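Local coordinates for conserved protein (Methanothermobacter thermautotrophicus, PDB 1I36), which is of unknown function but binds NADP and resembles 3-hydroxyacid dehydrogenases in structure, at the interface of chains A and B. Sequence-based numbering; all coordinates share one arbitrary frame. Chains: chain A/B, Conserved hypothetical protein MTH1747.

Contact 1: the interface of chains A and B. Residues chain A 165, 169, 172-173, 201, 208; chain B 165, 169, 172, 197.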
loop_
_atom_site.group_PDB
_atom_site.type_symbol
_atom_site.label_atom_id
_atom_site.label_comp_id
_atom_site.label_asym_id
_atom_site.label_seq_id
_atom_site.Cartn_x
_atom_site.Cartn_y
_atom_site.Cartn_z
ATOM N N TYR A 165 -1.753 7.595 -3.522
ATOM C CA TYR A 165 -1.189 6.358 -2.966
ATOM C C TYR A 165 -1.867 5.964 -1.652
ATOM O O TYR A 165 -2.408 4.847 -1.526
ATOM C CB TYR A 165 0.326 6.500 -2.757
ATOM C CG TYR A 165 0.966 5.254 -2.180
ATOM C CD1 TYR A 165 1.164 5.124 -0.814
ATOM C CD2 TYR A 165 1.358 4.204 -3.007
ATOM C CE1 TYR A 165 1.744 3.975 -0.272
ATOM C CE2 TYR A 165 1.943 3.036 -2.478
ATOM C CZ TYR A 165 2.130 2.935 -1.117
ATOM O OH TYR A 165 2.689 1.799 -0.565
ATOM N N VAL A 169 -4.175 2.510 -0.982
ATOM C CA VAL A 169 -3.826 1.511 0.040
ATOM C C VAL A 169 -5.020 1.270 0.978
ATOM O O VAL A 169 -5.278 0.127 1.393
ATOM C CB VAL A 169 -2.590 1.977 0.857
ATOM C CG1 VAL A 169 -2.371 1.091 2.092
ATOM C CG2 VAL A 169 -1.351 1.958 -0.040
ATOM N N LEU A 172 -7.410 -0.916 -0.878
ATOM C CA LEU A 172 -6.852 -2.266 -1.023
ATOM C C LEU A 172 -6.970 -2.998 0.314
ATOM O O LEU A 172 -7.358 -4.178 0.370
ATOM C CB LEU A 172 -5.382 -2.212 -1.452
ATOM C CG LEU A 172 -5.080 -1.728 -2.873
ATOM C CD1 LEU A 172 -3.588 -1.381 -3.008
ATOM C CD2 LEU A 172 -5.470 -2.798 -3.929
ATOM N N LEU A 173 -6.689 -2.276 1.390
ATOM C CA LEU A 173 -6.775 -2.851 2.724
ATOM C C LEU A 173 -8.202 -3.266 3.026
ATOM O O LEU A 173 -8.451 -4.392 3.473
ATOM C CB LEU A 173 -6.332 -1.860 3.770
ATOM C CG LEU A 173 -6.337 -2.463 5.172
ATOM C CD1 LEU A 173 -5.181 -3.478 5.295
ATOM C CD2 LEU A 173 -6.177 -1.352 6.195
ATOM N N PHE A 201 2.173 -1.781 11.546
ATOM C CA PHE A 201 1.118 -2.075 10.573
ATOM C C PHE A 201 -0.307 -2.224 11.116
ATOM O O PHE A 201 -1.177 -1.395 10.816
ATOM C CB PHE A 201 1.468 -3.291 9.706
ATOM C CG PHE A 201 0.536 -3.479 8.541
ATOM C CD1 PHE A 201 0.750 -2.782 7.366
ATOM C CD2 PHE A 201 -0.618 -4.251 8.659
ATOM C CE1 PHE A 201 -0.170 -2.829 6.328
ATOM C CE2 PHE A 201 -1.548 -4.298 7.619
ATOM C CZ PHE A 201 -1.320 -3.582 6.458
ATOM N N ARG A 208 -6.499 3.785 9.708
ATOM C CA ARG A 208 -6.661 4.221 8.322
ATOM C C ARG A 208 -8.010 3.721 7.796
ATOM O O ARG A 208 -8.720 4.430 7.087
ATOM C CB ARG A 208 -5.505 3.668 7.463
ATOM C CG ARG A 208 -5.920 3.096 6.085
ATOM C CD ARG A 208 -4.767 2.413 5.341
ATOM N NE ARG A 208 -3.800 3.354 4.772
ATOM C CZ ARG A 208 -2.534 3.468 5.172
ATOM N NH1 ARG A 208 -2.081 2.697 6.156
ATOM N NH2 ARG A 208 -1.713 4.331 4.576
ATOM N N TYR B 165 -2.893 -8.327 -1.157
ATOM C CA TYR B 165 -2.687 -6.965 -0.686
ATOM C C TYR B 165 -1.334 -6.440 -1.139
ATOM O O TYR B 165 -1.254 -5.349 -1.725
ATOM C CB TYR B 165 -2.807 -6.909 0.837
ATOM C CG TYR B 165 -2.440 -5.568 1.413
ATOM C CD1 TYR B 165 -3.385 -4.545 1.493
ATOM C CD2 TYR B 165 -1.143 -5.312 1.863
ATOM C CE1 TYR B 165 -3.049 -3.289 2.005
ATOM C CE2 TYR B 165 -0.795 -4.053 2.376
ATOM C CZ TYR B 165 -1.764 -3.053 2.436
ATOM O OH TYR B 165 -1.427 -1.807 2.910
ATOM N N VAL B 169 -0.557 -3.274 -3.645
ATOM C CA VAL B 169 0.232 -2.120 -3.216
ATOM C C VAL B 169 1.379 -1.885 -4.214
ATOM O O VAL B 169 1.697 -0.740 -4.552
ATOM C CB VAL B 169 0.767 -2.322 -1.771
ATOM C CG1 VAL B 169 1.845 -1.280 -1.412
ATOM C CG2 VAL B 169 -0.377 -2.250 -0.799
ATOM N N LEU B 172 -0.028 -0.195 -7.271
ATOM C CA LEU B 172 -0.367 1.183 -6.926
ATOM C C LEU B 172 0.908 2.053 -6.886
ATOM O O LEU B 172 0.935 3.189 -7.418
ATOM C CB LEU B 172 -1.067 1.202 -5.573
ATOM C CG LEU B 172 -1.466 2.569 -5.013
ATOM C CD1 LEU B 172 -2.520 3.214 -5.926
ATOM C CD2 LEU B 172 -2.003 2.393 -3.610
ATOM N N GLU B 197 4.375 6.133 5.815
ATOM C CA GLU B 197 4.344 4.700 5.536
ATOM C C GLU B 197 5.420 3.931 6.308
ATOM O O GLU B 197 5.511 2.700 6.204
ATOM C CB GLU B 197 4.498 4.439 4.035
ATOM C CG GLU B 197 3.507 5.189 3.134
ATOM C CD GLU B 197 2.055 4.899 3.463
ATOM O OE1 GLU B 197 1.626 3.726 3.339
ATOM O OE2 GLU B 197 1.340 5.848 3.838
HETATM O O HOH W 1 2.212 1.286 2.032
#
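B:Tyr165 points its phenol across the pairing of the two long helices 154-182, a helix-helix interface of a protein built like the 3-hydroxyacid dehydrogenases. Its CG is anti to the backbone N (chi1 173°), which lays the ring along its own helix, with B:Val169 CG2 over one face, and points the OH at chain A. The hydroxyl OH meets the methyl A:Val169 CG1 at 3.2 Å. It also lies in plane at the edge of the A:Phe201 ring, and these two aromatic side chains approach tip to tip. Another edge of the tyrosine ring faces the backbone of A:Leu173, with B:Tyr165 CE1 3.8 Å from A:Leu173 CA.

A:Tyr165 makes the reverse reach, and its OH lies 3.3 Å from B:Val169 CG1. Its ring carbon CD2 lies 3.8 Å from B:Leu172 CG. B:Glu197 and A:Arg208 are both poorly ordered. The carboxylate of B:Glu197 stands at the edge of the A:Tyr165 ring, in plane, and is turned 87° from it. Water 1 links the two, 2.7 Å from A:Tyr165 OH and 2.8 Å from B:Glu197 OE1. A long and uncertain salt bridge joins A:Arg208 NH2 to B:Glu197 OE2 at 3.5 Å.

Contact 2: the interface of chains A and B. Residues chain A 96, 149, 154, 157-158; chain B 183, 185.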
loop_
_atom_site.group_PDB
_atom_site.type_symbol
_atom_site.label_atom_id
_atom_site.label_comp_id
_atom_site.label_asym_id
_atom_site.label_seq_id
_atom_site.Cartn_x
_atom_site.Cartn_y
_atom_site.Cartn_z
ATOM N N ARG A 96 -0.161 25.691 -13.082
ATOM C CA ARG A 96 0.727 26.168 -14.147
ATOM C C ARG A 96 0.053 27.336 -14.894
ATOM O O ARG A 96 0.715 28.302 -15.260
ATOM C CB ARG A 96 1.089 25.036 -15.122
ATOM C CG ARG A 96 1.932 23.893 -14.497
ATOM C CD ARG A 96 2.393 22.839 -15.541
ATOM N NE ARG A 96 2.940 21.679 -14.838
ATOM C CZ ARG A 96 2.261 20.562 -14.583
ATOM N NH1 ARG A 96 1.020 20.424 -15.014
ATOM N NH2 ARG A 96 2.754 19.664 -13.741
ATOM N N GLY A 149 10.629 19.854 -5.634
ATOM C CA GLY A 149 10.488 20.059 -7.061
ATOM C C GLY A 149 11.297 21.232 -7.595
ATOM O O GLY A 149 12.287 21.641 -6.974
ATOM N N ASP A 154 4.814 21.374 -9.324
ATOM C CA ASP A 154 5.484 20.243 -8.673
ATOM C C ASP A 154 4.971 19.954 -7.278
ATOM O O ASP A 154 4.650 18.802 -6.981
ATOM C CB ASP A 154 7.011 20.385 -8.652
ATOM C CG ASP A 154 7.618 20.354 -10.041
ATOM O OD1 ASP A 154 6.957 19.895 -10.996
ATOM O OD2 ASP A 154 8.782 20.759 -10.174
ATOM N N ALA A 157 1.538 18.513 -7.500
ATOM C CA ALA A 157 1.636 17.150 -8.023
ATOM C C ALA A 157 2.066 16.194 -6.925
ATOM O O ALA A 157 1.597 15.082 -6.897
ATOM C CB ALA A 157 2.651 17.053 -9.196
ATOM N N ILE A 158 3.108 16.555 -6.180
ATOM C CA ILE A 158 3.577 15.724 -5.081
ATOM C C ILE A 158 2.458 15.455 -4.056
ATOM O O ILE A 158 2.292 14.321 -3.551
ATOM C CB ILE A 158 4.768 16.389 -4.351
ATOM C CG1 ILE A 158 6.006 16.362 -5.239
ATOM C CG2 ILE A 158 5.083 15.620 -3.025
ATOM C CD1 ILE A 158 7.011 17.528 -4.937
ATOM N N LEU B 183 7.266 13.784 -14.272
ATOM C CA LEU B 183 7.503 15.141 -13.802
ATOM C C LEU B 183 8.869 15.282 -13.142
ATOM O O LEU B 183 9.200 16.354 -12.635
ATOM C CB LEU B 183 6.422 15.540 -12.779
ATOM C CG LEU B 183 4.968 15.479 -13.265
ATOM C CD1 LEU B 183 3.986 15.812 -12.129
ATOM C CD2 LEU B 183 4.795 16.428 -14.430
ATOM N N LEU B 185 9.698 13.804 -10.321
ATOM C CA LEU B 185 9.495 13.935 -8.869
ATOM C C LEU B 185 9.467 12.627 -8.072
ATOM O O LEU B 185 9.013 12.608 -6.925
ATOM C CB LEU B 185 8.156 14.660 -8.635
ATOM C CG LEU B 185 8.024 16.033 -9.348
ATOM C CD1 LEU B 185 6.601 16.569 -9.294
ATOM C CD2 LEU B 185 8.957 17.002 -8.656
HETATM O O HOH W 2 7.758 18.866 -13.504
HETATM O O HOH W 3 10.640 18.892 -11.760
#
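B:Leu183 and B:Leu185 meet chain A with the same first torsion: in both, CG is anti to the carbonyl carbon (chi1 -58° and -55°). Their branched tips reach the start of helix 154-182, a side patch of the helical interface of the probable dimer. B:Leu183 CD1 presses on A:Ala157 CB at 3.5 Å, a close fit for two methyls. Its other methyl, CD2, lies 3.9 Å from A:Arg96 NH2, a guanidinium nitrogen on helix 92-101. The arginine chain is extended from CG to NE, which carries its head to the leucine.

B:Leu185 spreads its two methyls over A:Asp154, the first residue of helix 154-182. CD1 sits 3.8 Å from the carboxylate oxygen A:Asp154 OD1. CD2 turns to the loop and rests 3.8 Å from A:Gly149 CA. A:Ile158 CG1 adds a more distant contact to CD1, with the two side chains at about a right angle.

No protein nitrogen or oxygen bonds directly across this patch. The polar link runs through water, from the aspartate carboxylate to the backbone of B:Leu183. Water 2 lies 2.8 Å from A:Asp154 OD1 and 3.0 Å from the carbonyl oxygen B:Leu183 O. Water 3 converges on that same B:Leu183 O at 3.0 Å, and lies 3.1 Å from A:Asp154 OD2.

Contact 3: the interface of chains A and B. Residues chain A 175-176, 178-180, 183; chain B 161, 164, 229-230, 233-234.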
loop_
_atom_site.group_PDB
_atom_site.type_symbol
_atom_site.label_atom_id
_atom_site.label_comp_id
_atom_site.label_asym_id
_atom_site.label_seq_id
_atom_site.Cartn_x
_atom_site.Cartn_y
_atom_site.Cartn_z
ATOM N N GLU A 175 -10.785 -3.926 0.991
ATOM C CA GLU A 175 -11.251 -5.073 0.241
ATOM C C GLU A 175 -10.614 -6.384 0.744
ATOM O O GLU A 175 -11.313 -7.398 0.895
ATOM C CB GLU A 175 -11.020 -4.897 -1.257
ATOM C CG GLU A 175 -11.406 -6.141 -2.060
ATOM C CD GLU A 175 -11.644 -5.874 -3.520
ATOM O OE1 GLU A 175 -10.692 -5.951 -4.318
ATOM O OE2 GLU A 175 -12.806 -5.611 -3.883
ATOM N N THR A 176 -9.312 -6.359 1.001
ATOM C CA THR A 176 -8.598 -7.541 1.498
ATOM C C THR A 176 -9.171 -8.010 2.846
ATOM O O THR A 176 -9.439 -9.204 3.023
ATOM C CB THR A 176 -7.093 -7.260 1.656
ATOM O OG1 THR A 176 -6.531 -7.053 0.367
ATOM C CG2 THR A 176 -6.358 -8.444 2.316
ATOM N N THR A 178 -12.191 -7.236 4.182
ATOM C CA THR A 178 -13.598 -7.562 4.100
ATOM C C THR A 178 -13.713 -9.018 3.620
ATOM O O THR A 178 -14.548 -9.765 4.114
ATOM C CB THR A 178 -14.355 -6.585 3.171
ATOM O OG1 THR A 178 -14.328 -5.280 3.764
ATOM C CG2 THR A 178 -15.813 -7.018 3.016
ATOM N N ALA A 179 -12.862 -9.428 2.683
ATOM C CA ALA A 179 -12.891 -10.802 2.226
ATOM C C ALA A 179 -12.422 -11.682 3.392
ATOM O O ALA A 179 -13.036 -12.706 3.662
ATOM C CB ALA A 179 -11.987 -10.985 1.023
ATOM N N ALA A 180 -11.345 -11.273 4.081
ATOM C CA ALA A 180 -10.799 -12.011 5.223
ATOM C C ALA A 180 -11.846 -12.195 6.309
ATOM O O ALA A 180 -11.922 -13.247 6.964
ATOM C CB ALA A 180 -9.573 -11.276 5.815
ATOM N N LEU A 183 -14.416 -14.940 5.908
ATOM C CA LEU A 183 -13.854 -16.255 6.154
ATOM C C LEU A 183 -13.499 -16.412 7.620
ATOM O O LEU A 183 -13.111 -17.494 8.062
ATOM C CB LEU A 183 -12.605 -16.471 5.275
ATOM C CG LEU A 183 -12.817 -16.537 3.759
ATOM C CD1 LEU A 183 -11.475 -16.521 3.010
ATOM C CD2 LEU A 183 -13.619 -17.815 3.415
ATOM N N LEU B 161 -4.462 -13.959 0.646
ATOM C CA LEU B 161 -4.972 -12.634 0.990
ATOM C C LEU B 161 -3.853 -11.654 1.288
ATOM O O LEU B 161 -3.960 -10.488 0.932
ATOM C CB LEU B 161 -5.944 -12.686 2.172
ATOM C CG LEU B 161 -7.314 -13.313 1.890
ATOM C CD1 LEU B 161 -8.021 -13.691 3.160
ATOM C CD2 LEU B 161 -8.156 -12.396 1.081
ATOM N N SER B 164 -2.268 -10.904 -1.991
ATOM C CA SER B 164 -3.174 -10.089 -2.785
ATOM C C SER B 164 -2.954 -8.606 -2.449
ATOM O O SER B 164 -2.872 -7.743 -3.331
ATOM C CB SER B 164 -4.606 -10.458 -2.450
ATOM O OG SER B 164 -5.510 -9.629 -3.138
ATOM N N MET B 229 -10.738 -16.598 -5.904
ATOM C CA MET B 229 -10.990 -16.898 -4.499
ATOM C C MET B 229 -11.838 -15.817 -3.818
ATOM O O MET B 229 -12.762 -16.126 -3.058
ATOM C CB MET B 229 -9.686 -17.147 -3.746
ATOM C CG MET B 229 -8.923 -15.923 -3.363
ATOM S SD MET B 229 -8.632 -15.858 -1.589
ATOM C CE MET B 229 -10.195 -15.325 -1.031
ATOM N N LEU B 230 -11.560 -14.543 -4.114
ATOM C CA LEU B 230 -12.318 -13.443 -3.525
ATOM C C LEU B 230 -13.778 -13.469 -3.982
ATOM O O LEU B 230 -14.701 -13.158 -3.208
ATOM C CB LEU B 230 -11.673 -12.093 -3.915
ATOM C CG LEU B 230 -10.223 -11.868 -3.465
ATOM C CD1 LEU B 230 -9.635 -10.609 -4.128
ATOM C CD2 LEU B 230 -10.176 -11.741 -1.954
ATOM N N VAL B 233 -16.371 -15.178 -2.016
ATOM C CA VAL B 233 -16.766 -14.523 -0.779
ATOM C C VAL B 233 -17.255 -13.072 -0.899
ATOM O O VAL B 233 -18.057 -12.595 -0.076
ATOM C CB VAL B 233 -15.596 -14.664 0.208
ATOM C CG1 VAL B 233 -15.594 -13.579 1.207
ATOM C CG2 VAL B 233 -15.661 -16.036 0.880
ATOM N N ILE B 234 -16.760 -12.355 -1.907
ATOM C CA ILE B 234 -17.177 -10.964 -2.123
ATOM C C ILE B 234 -17.238 -10.704 -3.631
ATOM O O ILE B 234 -16.989 -11.598 -4.436
ATOM C CB ILE B 234 -16.168 -9.919 -1.511
ATOM C CG1 ILE B 234 -14.767 -10.118 -2.084
ATOM C CG2 ILE B 234 -16.114 -9.993 0.002
ATOM C CD1 ILE B 234 -13.865 -8.855 -1.927
HETATM O O HOH W 4 -7.247 -9.079 -1.165
#
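A:Ala179 packs against B:Leu230 in a helix-on-helix patch of the probable dimer, whose fold resembles that of 3-hydroxyacid dehydrogenases. Apolar contacts dominate. The small methyl A:Ala179 CB lets the partner come close, and B:Leu230 CD2 lies 3.6 Å from it. B:Val233 straddles the end of helix 154-182 of chain A. Its CG1 faces the backbone of A:Ala179, while its CG2 meets A:Leu183 CD2 at 3.7 Å. B:Ile234 places CG1 between the backbone N and the carbonyl carbon, the crowded position (chi1 57°). Its CD1 then reaches 3.7 Å from A:Glu175 CG, touching the aliphatic stem of the acid, and its CG2 turns to A:Ala179 CA.

B:Leu161 forks its methyls over the same helix. CD1 lies 3.8 Å from A:Ala180 CA, and CD2 leans toward A:Ala179 CB at 4.1 Å. An alanine in place of B:Leu161 would probably open a gap beside A:Ala180 and take away part of the packing on A:Ala179. The backbone of B:Leu161 also takes part, with A:Thr176 CG2 placed 3.4 Å from its carbonyl oxygen O.

Polar contact across the patch passes through water. Water 4 sits between two hydroxyls, 2.6 Å from A:Thr176 OG1 and 2.7 Å from B:Ser164 OG. With OG1 beside its backbone N (chi1 -67°), A:Thr176 turns the hydroxyl to the water and CG2 to the carbonyl of B:Leu161.

Contact 4: the interface of chains A and B. Residues chain A 161, 230, 234-239; chain B 175, 178-179, 248.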
loop_
_atom_site.group_PDB
_atom_site.type_symbol
_atom_site.label_atom_id
_atom_site.label_comp_id
_atom_site.label_asym_id
_atom_site.label_seq_id
_atom_site.Cartn_x
_atom_site.Cartn_y
_atom_site.Cartn_z
ATOM N N LEU A 161 -0.084 13.080 -5.605
ATOM C CA LEU A 161 0.474 11.730 -5.741
ATOM C C LEU A 161 0.503 10.989 -4.414
ATOM O O LEU A 161 0.176 9.792 -4.359
ATOM C CB LEU A 161 1.854 11.781 -6.386
ATOM C CG LEU A 161 1.728 12.151 -7.870
ATOM C CD1 LEU A 161 3.082 12.500 -8.460
ATOM C CD2 LEU A 161 1.096 10.992 -8.636
ATOM N N LEU A 230 -4.276 12.877 -11.991
ATOM C CA LEU A 230 -3.417 11.872 -12.582
ATOM C C LEU A 230 -3.565 11.855 -14.104
ATOM O O LEU A 230 -2.598 11.595 -14.816
ATOM C CB LEU A 230 -3.758 10.478 -12.042
ATOM C CG LEU A 230 -3.087 10.013 -10.765
ATOM C CD1 LEU A 230 -3.587 8.582 -10.476
ATOM C CD2 LEU A 230 -1.538 10.037 -10.968
ATOM N N ILE A 234 -0.709 10.934 -16.943
ATOM C CA ILE A 234 -0.696 9.564 -17.501
ATOM C C ILE A 234 -2.134 9.115 -17.829
ATOM O O ILE A 234 -3.068 9.904 -17.744
ATOM C CB ILE A 234 -0.118 8.538 -16.463
ATOM C CG1 ILE A 234 -0.982 8.515 -15.199
ATOM C CG2 ILE A 234 1.284 8.929 -16.031
ATOM C CD1 ILE A 234 -0.686 7.335 -14.213
ATOM N N ASP A 235 -2.294 7.857 -18.245
ATOM C CA ASP A 235 -3.630 7.267 -18.492
ATOM C C ASP A 235 -3.771 6.345 -17.271
ATOM O O ASP A 235 -3.339 5.190 -17.299
ATOM C CB ASP A 235 -3.645 6.455 -19.796
ATOM C CG ASP A 235 -3.512 7.348 -21.041
ATOM O OD1 ASP A 235 -3.843 8.547 -20.952
ATOM O OD2 ASP A 235 -3.059 6.858 -22.104
ATOM N N PRO A 236 -4.360 6.861 -16.177
ATOM C CA PRO A 236 -4.545 6.117 -14.918
ATOM C C PRO A 236 -5.468 4.901 -14.962
ATOM O O PRO A 236 -6.546 4.957 -15.544
ATOM C CB PRO A 236 -5.040 7.200 -13.952
ATOM C CG PRO A 236 -5.829 8.068 -14.828
ATOM C CD PRO A 236 -5.050 8.158 -16.121
ATOM N N VAL A 237 -5.023 3.820 -14.313
ATOM C CA VAL A 237 -5.778 2.562 -14.244
ATOM C C VAL A 237 -6.380 2.272 -12.870
ATOM O O VAL A 237 -7.541 1.870 -12.776
ATOM C CB VAL A 237 -4.873 1.389 -14.599
ATOM C CG1 VAL A 237 -5.611 0.060 -14.377
ATOM C CG2 VAL A 237 -4.392 1.543 -16.045
ATOM N N MET A 238 -5.612 2.499 -11.805
ATOM C CA MET A 238 -6.068 2.214 -10.446
ATOM C C MET A 238 -7.215 3.052 -9.848
ATOM O O MET A 238 -8.085 2.512 -9.157
ATOM C CB MET A 238 -4.862 2.188 -9.485
ATOM C CG MET A 238 -3.782 1.156 -9.816
ATOM S SD MET A 238 -4.358 -0.556 -9.537
ATOM C CE MET A 238 -4.268 -0.644 -7.775
ATOM N N PRO A 239 -7.276 4.374 -10.138
ATOM C CA PRO A 239 -8.376 5.158 -9.550
ATOM C C PRO A 239 -9.808 4.645 -9.848
ATOM O O PRO A 239 -10.704 4.826 -9.027
ATOM C CB PRO A 239 -8.151 6.557 -10.138
ATOM C CG PRO A 239 -6.654 6.601 -10.364
ATOM C CD PRO A 239 -6.397 5.237 -10.958
ATOM N N GLU B 175 2.146 2.744 -10.512
ATOM C CA GLU B 175 1.388 3.766 -11.212
ATOM C C GLU B 175 1.705 5.148 -10.629
ATOM O O GLU B 175 2.018 6.070 -11.371
ATOM C CB GLU B 175 -0.107 3.477 -11.182
ATOM C CG GLU B 175 -0.905 4.537 -11.898
ATOM C CD GLU B 175 -2.242 4.061 -12.344
ATOM O OE1 GLU B 175 -3.187 4.056 -11.528
ATOM O OE2 GLU B 175 -2.367 3.741 -13.537
ATOM N N THR B 178 5.220 6.186 -11.762
ATOM C CA THR B 178 5.399 6.462 -13.183
ATOM C C THR B 178 4.915 7.873 -13.457
ATOM O O THR B 178 5.469 8.577 -14.299
ATOM C CB THR B 178 4.703 5.431 -14.135
ATOM O OG1 THR B 178 3.279 5.443 -13.950
ATOM C CG2 THR B 178 5.208 4.053 -13.862
ATOM N N ALA B 179 3.862 8.286 -12.759
ATOM C CA ALA B 179 3.352 9.652 -12.927
ATOM C C ALA B 179 4.383 10.622 -12.338
ATOM O O ALA B 179 4.736 11.620 -12.962
ATOM C CB ALA B 179 1.977 9.810 -12.233
ATOM N N LYS B 248 0.563 -4.198 -18.162
ATOM C CA LYS B 248 1.497 -3.186 -18.673
ATOM C C LYS B 248 2.962 -3.508 -18.374
ATOM O O LYS B 248 3.835 -3.272 -19.206
ATOM C CB LYS B 248 1.189 -1.799 -18.098
ATOM C CG LYS B 248 -0.106 -1.176 -18.570
ATOM C CD LYS B 248 -0.225 0.268 -18.075
ATOM C CE LYS B 248 -1.516 0.894 -18.569
ATOM N NZ LYS B 248 -1.548 2.366 -18.363
HETATM O O HOH W 5 -0.995 3.504 -15.716
#
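B:Glu175 caps the start of helix 238-249 of chain A, a helix N-terminus met by an acid in this probable dimer of a dehydrogenase-like protein. It has the largest buried surface of the patch, 87 Å². Its CG is anti to the backbone N (chi1 180°) and the chain runs extended, carrying the carboxylate to two backbone N-H groups. A:Val237 N gives a hydrogen bond to OE2 at 2.8 Å, and A:Met238 N gives one to OE1 at 2.9 Å. Both oxygens are met on the syn side, 17° and 18° out of the carboxylate plane. This two-pronged grip fixes the rotation of the group, and the helix end would probably favour its negative charge. A glutamine in its place would probably leave one backbone N-H facing an amide NH2 and lose the charge opposite the helix end.

Chain B hides 46 Å² of A:Ile234. Its CD1 lies over the stem, 3.6 Å from B:Glu175 CG. Its CG2 rests on B:Ala179 CA at 3.8 Å. The methyl B:Ala179 CB meets A:Leu230 CD2 at 3.7 Å.

The extended chain of B:Lys248 brings NZ toward the OE2 end of the carboxylate. It runs past A:Val237 in the opposite direction, its CE 3.9 Å from A:Val237 CG2. Water 5 connects the two groups, probably of opposite charge, 2.6 Å from B:Glu175 OE2 and 2.9 Å from B:Lys248 NZ.

All four contacts draw on helix 154-182, which lies at the middle of the two-fold interface. The C-alpha centres of contact 1 lie about 15 Å from contact 3 and 16 Å from contact 4. Contacts 3 and 4 are about 24 Å apart and use equivalent residues with the chains exchanged, among them those at positions 161, 175, 179, 230 and 234. Contact 2 is about 15 Å from contact 4 and 36 Å from contact 3. Leu183 serves in contact 2 from chain B and in contact 3 from chain A. An interchain disulfide at Cys241 is consistent with a real dimer, though these contacts alone do not prove one.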